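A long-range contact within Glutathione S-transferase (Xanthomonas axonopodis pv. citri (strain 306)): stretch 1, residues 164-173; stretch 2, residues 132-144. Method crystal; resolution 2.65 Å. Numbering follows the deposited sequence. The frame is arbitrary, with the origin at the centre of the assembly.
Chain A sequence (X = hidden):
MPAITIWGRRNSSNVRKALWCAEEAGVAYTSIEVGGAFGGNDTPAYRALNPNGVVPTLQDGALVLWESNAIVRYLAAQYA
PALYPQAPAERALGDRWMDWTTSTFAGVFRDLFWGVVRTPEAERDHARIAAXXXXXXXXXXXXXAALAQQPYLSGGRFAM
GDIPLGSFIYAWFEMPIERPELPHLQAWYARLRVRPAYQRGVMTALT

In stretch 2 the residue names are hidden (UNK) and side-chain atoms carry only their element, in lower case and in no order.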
# COMPACT_ATOMS: atom_id res chain seq x y z
N PRO A 164 -3.71 -1.33 0.17
CA PRO A 164 -2.43 -2.06 0.29
C PRO A 164 -1.54 -1.95 -0.93
O PRO A 164 -0.37 -1.53 -0.80
CB PRO A 164 -2.88 -3.51 0.55
CG PRO A 164 -4.22 -3.37 1.16
CD PRO A 164 -4.86 -2.20 0.49
N LEU A 165 -2.05 -2.28 -2.13
CA LEU A 165 -1.22 -2.10 -3.33
C LEU A 165 -0.92 -0.63 -3.61
O LEU A 165 0.17 -0.31 -4.11
CB LEU A 165 -1.90 -2.74 -4.54
CG LEU A 165 -1.04 -2.77 -5.81
CD1 LEU A 165 0.24 -3.58 -5.59
CD2 LEU A 165 -1.83 -3.33 -6.98
N GLY A 166 -1.87 0.27 -3.30
CA GLY A 166 -1.63 1.69 -3.51
C GLY A 166 -0.46 2.22 -2.70
O GLY A 166 0.25 3.12 -3.15
N SER A 167 -0.22 1.65 -1.51
CA SER A 167 0.91 2.10 -0.71
C SER A 167 2.23 1.56 -1.23
O SER A 167 3.27 2.20 -1.04
CB SER A 167 0.70 1.70 0.76
OG SER A 167 -0.63 1.94 1.19
N PHE A 168 2.22 0.40 -1.89
CA PHE A 168 3.43 -0.08 -2.54
C PHE A 168 3.70 0.67 -3.84
O PHE A 168 4.86 0.99 -4.14
CB PHE A 168 3.34 -1.57 -2.85
CG PHE A 168 3.60 -2.46 -1.66
CD1 PHE A 168 4.88 -2.83 -1.32
CD2 PHE A 168 2.54 -2.94 -0.90
CE1 PHE A 168 5.11 -3.66 -0.23
CE2 PHE A 168 2.77 -3.77 0.19
CZ PHE A 168 4.07 -4.12 0.52
N ILE A 169 2.64 0.98 -4.60
CA ILE A 169 2.83 1.46 -5.96
C ILE A 169 3.45 2.85 -5.98
O ILE A 169 3.96 3.28 -7.02
CB ILE A 169 1.50 1.44 -6.74
CG1 ILE A 169 1.75 0.96 -8.16
CG2 ILE A 169 0.83 2.80 -6.72
CD1 ILE A 169 2.09 -0.51 -8.24
N TYR A 170 3.42 3.56 -4.85
CA TYR A 170 4.24 4.76 -4.72
C TYR A 170 5.72 4.42 -4.87
O TYR A 170 6.44 5.05 -5.65
CB TYR A 170 3.96 5.43 -3.37
CG TYR A 170 4.91 6.57 -3.08
CD1 TYR A 170 4.91 7.71 -3.87
CD2 TYR A 170 5.81 6.51 -2.01
CE1 TYR A 170 5.77 8.75 -3.61
CE2 TYR A 170 6.67 7.55 -1.74
CZ TYR A 170 6.64 8.67 -2.55
OH TYR A 170 7.48 9.71 -2.29
N ALA A 171 6.19 3.40 -4.14
CA ALA A 171 7.58 2.98 -4.28
C ALA A 171 7.87 2.55 -5.71
O ALA A 171 8.89 2.93 -6.29
CB ALA A 171 7.89 1.86 -3.30
N TRP A 172 6.97 1.76 -6.30
CA TRP A 172 7.17 1.28 -7.67
C TRP A 172 7.44 2.42 -8.64
O TRP A 172 8.36 2.33 -9.46
CB TRP A 172 5.94 0.49 -8.12
CG TRP A 172 5.96 0.08 -9.56
CD1 TRP A 172 5.22 0.62 -10.59
CD2 TRP A 172 6.75 -0.97 -10.15
NE1 TRP A 172 5.51 -0.04 -11.77
CE2 TRP A 172 6.44 -1.01 -11.52
CE3 TRP A 172 7.68 -1.88 -9.64
CZ2 TRP A 172 7.02 -1.93 -12.39
CZ3 TRP A 172 8.26 -2.79 -10.51
CH2 TRP A 172 7.93 -2.80 -11.86
N PHE A 173 6.67 3.50 -8.57
CA PHE A 173 6.76 4.52 -9.60
C PHE A 173 7.84 5.56 -9.32
O PHE A 173 8.34 6.19 -10.26
CB PHE A 173 5.40 5.22 -9.76
CG PHE A 173 4.44 4.47 -10.65
CD1 PHE A 173 4.72 4.29 -12.00
CD2 PHE A 173 3.27 3.92 -10.13
CE1 PHE A 173 3.85 3.60 -12.81
CE2 PHE A 173 2.39 3.23 -10.95
CZ PHE A 173 2.68 3.07 -12.29
N UNK A 132 13.79 -9.92 -9.79
CA UNK A 132 12.74 -9.24 -9.04
C UNK A 132 12.06 -8.19 -9.91
O UNK A 132 10.82 -8.16 -10.01
c UNK A 132 13.33 -8.61 -7.78
N UNK A 133 12.85 -7.32 -10.55
CA UNK A 133 12.27 -6.28 -11.39
C UNK A 133 11.39 -6.87 -12.48
O UNK A 133 10.31 -6.35 -12.76
c UNK A 133 13.91 -3.55 -13.65
c UNK A 133 11.88 -3.43 -12.23
c UNK A 133 13.36 -5.41 -12.01
c UNK A 133 12.81 -4.35 -12.97
N UNK A 134 11.84 -7.96 -13.10
CA UNK A 134 11.07 -8.53 -14.19
C UNK A 134 9.79 -9.17 -13.68
O UNK A 134 8.74 -9.07 -14.33
c UNK A 134 11.93 -9.55 -14.95
c UNK A 134 11.07 -10.35 -15.94
o UNK A 134 12.97 -8.86 -15.66
N UNK A 135 9.84 -9.81 -12.52
CA UNK A 135 8.65 -10.48 -12.01
C UNK A 135 7.69 -9.48 -11.36
O UNK A 135 6.47 -9.59 -11.52
n UNK A 135 9.39 -13.68 -9.29
c UNK A 135 8.12 -13.38 -9.57
c UNK A 135 9.03 -11.57 -11.02
c UNK A 135 7.88 -12.51 -10.76
o UNK A 135 7.17 -13.79 -8.90
N UNK A 136 8.23 -8.54 -10.59
CA UNK A 136 7.43 -7.40 -10.14
C UNK A 136 6.58 -6.87 -11.28
O UNK A 136 5.35 -6.73 -11.17
o UNK A 136 8.89 -6.66 -8.33
c UNK A 136 8.36 -6.31 -9.60
N UNK A 137 7.24 -6.61 -12.42
CA UNK A 137 6.56 -6.03 -13.57
C UNK A 137 5.43 -6.90 -14.09
O UNK A 137 4.33 -6.40 -14.38
N UNK A 138 5.68 -8.20 -14.25
CA UNK A 138 4.64 -9.04 -14.83
C UNK A 138 3.54 -9.35 -13.82
O UNK A 138 2.40 -9.59 -14.21
c UNK A 138 5.99 -10.14 -16.75
o UNK A 138 6.07 -7.99 -17.88
o UNK A 138 4.32 -9.26 -18.25
c UNK A 138 5.22 -10.33 -15.41
c UNK A 138 5.42 -9.05 -17.68
N UNK A 139 3.87 -9.35 -12.53
CA UNK A 139 2.82 -9.38 -11.52
C UNK A 139 1.95 -8.14 -11.62
O UNK A 139 0.71 -8.23 -11.67
c UNK A 139 3.99 -10.90 -9.79
c UNK A 139 3.43 -9.51 -10.13
c UNK A 139 2.88 -11.94 -9.84
c UNK A 139 4.72 -10.91 -8.44
N UNK A 140 2.58 -6.96 -11.65
CA UNK A 140 1.82 -5.72 -11.76
C UNK A 140 0.95 -5.69 -13.02
O UNK A 140 -0.13 -5.08 -13.02
c UNK A 140 2.77 -4.53 -11.74
c UNK A 140 4.17 -3.03 -10.27
c UNK A 140 3.24 -4.24 -10.31
c UNK A 140 2.02 -4.07 -9.40
N UNK A 141 1.40 -6.35 -14.09
CA UNK A 141 0.59 -6.45 -15.30
C UNK A 141 -0.79 -7.03 -15.02
O UNK A 141 -1.76 -6.68 -15.70
c UNK A 141 1.32 -7.29 -16.34
N UNK A 142 -0.90 -7.90 -14.01
CA UNK A 142 -2.20 -8.43 -13.64
C UNK A 142 -3.09 -7.35 -13.04
O UNK A 142 -4.27 -7.23 -13.39
n UNK A 142 0.37 -13.78 -10.67
n UNK A 142 -0.05 -12.84 -12.73
n UNK A 142 1.43 -14.59 -12.52
c UNK A 142 -2.03 -9.60 -12.66
c UNK A 142 -1.01 -11.85 -12.22
c UNK A 142 -1.51 -10.89 -13.29
c UNK A 142 0.58 -13.73 -11.97
N UNK A 143 -2.54 -6.53 -12.14
CA UNK A 143 -3.31 -5.42 -11.61
C UNK A 143 -3.63 -4.41 -12.71
O UNK A 143 -4.74 -3.86 -12.76
c UNK A 143 -2.53 -4.77 -10.47
N UNK A 144 -2.67 -4.16 -13.61
CA UNK A 144 -2.90 -3.28 -14.75
C UNK A 144 -4.07 -3.77 -15.57
O UNK A 144 -4.86 -2.97 -16.08
o UNK A 144 -2.25 -2.75 -17.90
c UNK A 144 -1.83 -2.27 -16.82
c UNK A 144 -1.64 -3.19 -15.62
o UNK A 144 -1.56 -1.05 -16.70

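Position 132 carries a single side-chain carbon, the CB, which is out of reach of stretch 1; one carbon and nothing further is alanine, Ala132. Position 133 has four carbons, forked at the second, with chi1 at 176° (t). Its CA-to-CB bond points sideways, yet the end of the side chain comes nearer, and one terminal carbon touches the Trp172 ring. A fork there rather than at CB makes it leucine, and Leu133 CD1 lies 4.0 Å from Trp172 CH2.

At position 134 the CB bears one oxygen and one carbon, the pattern of threonine; the bond points away from stretch 1, and Thr134 makes no contact. Position 135 shows three carbons in a row, the third carrying one oxygen and one nitrogen. That terminal amide after two methylenes is glutamine, and Gln135 is exposed and out of reach.

Position 136 has one carbon and then one oxygen. Its CA-to-CB bond points toward stretch 1, and the CB of position 136 lies 3.6 Å from Trp172 CZ3; a lone carbon bearing a hydroxyl is serine. The hydroxyl is turned to its own helix: Ser136 OG donates to Ala132 O at 3.0 Å, so the polar group is satisfied without a partner across the contact. Position 137 has no side-chain atoms, and the CA of position 137 lies 3.9 Å from Trp172 CH2, so the indole meets backbone directly here. The residue is glycine, Gly137.

Position 138 has three carbons, the third carrying two oxygens: a carboxylate after two methylenes, therefore glutamate. Glu138 is exposed and poorly ordered, and it does not reach stretch 1. Position 139 again has four carbons forked at the second, so it is leucine; Leu139 is buried and out of reach of stretch 1. Position 140 shows the same four-carbon fork; its CA-to-CB bond points toward stretch 1, with chi1 at -77° (m) and chi2 at -179° (t). One terminal carbon lies over the Trp172 ring and the other near Ile169 CD1. It is leucine, and Leu140 CD2 lies 3.7 Å from Ile169 CD1 and 4.2 Å from Leu165 CD1. Leu140 CD1 sits 3.3 Å from the centroid of the five-membered ring of Trp172, 15° off the ring normal, a CH-pi contact over the face.

Position 141, with one carbon, out of reach of stretch 1, is alanine, Ala141. Position 142 has three carbons, a nitrogen, then a carbon carrying two more nitrogens; this guanidinium identifies arginine, and Arg142 touches a crystal neighbour instead of stretch 1. Position 143 has one carbon, its CA-to-CB bond pointing toward stretch 1, and the CB of position 143 lies 3.8 Å from Leu165 CD2: alanine, Ala143. Position 144 has two carbons, the second carrying two oxygens, and is aspartate; Asp144 OD2 is hydrogen-bonded elsewhere in the structure.

The two helices run at 132° to one another, with axes 12.7 Å apart at closest approach, so side chains must span the gap. Trp172 acts as a knob among Leu133, Ser136, Gly137 and Leu140, while Leu165 and Ile169 extend the apolar packing along the helix. No hydrogen bond crosses; 299 Å² is buried, both sides summed, through nonpolar packing and the CH-pi contact.

Stretch 2, residues 132-144: ALTQSGELLARAD
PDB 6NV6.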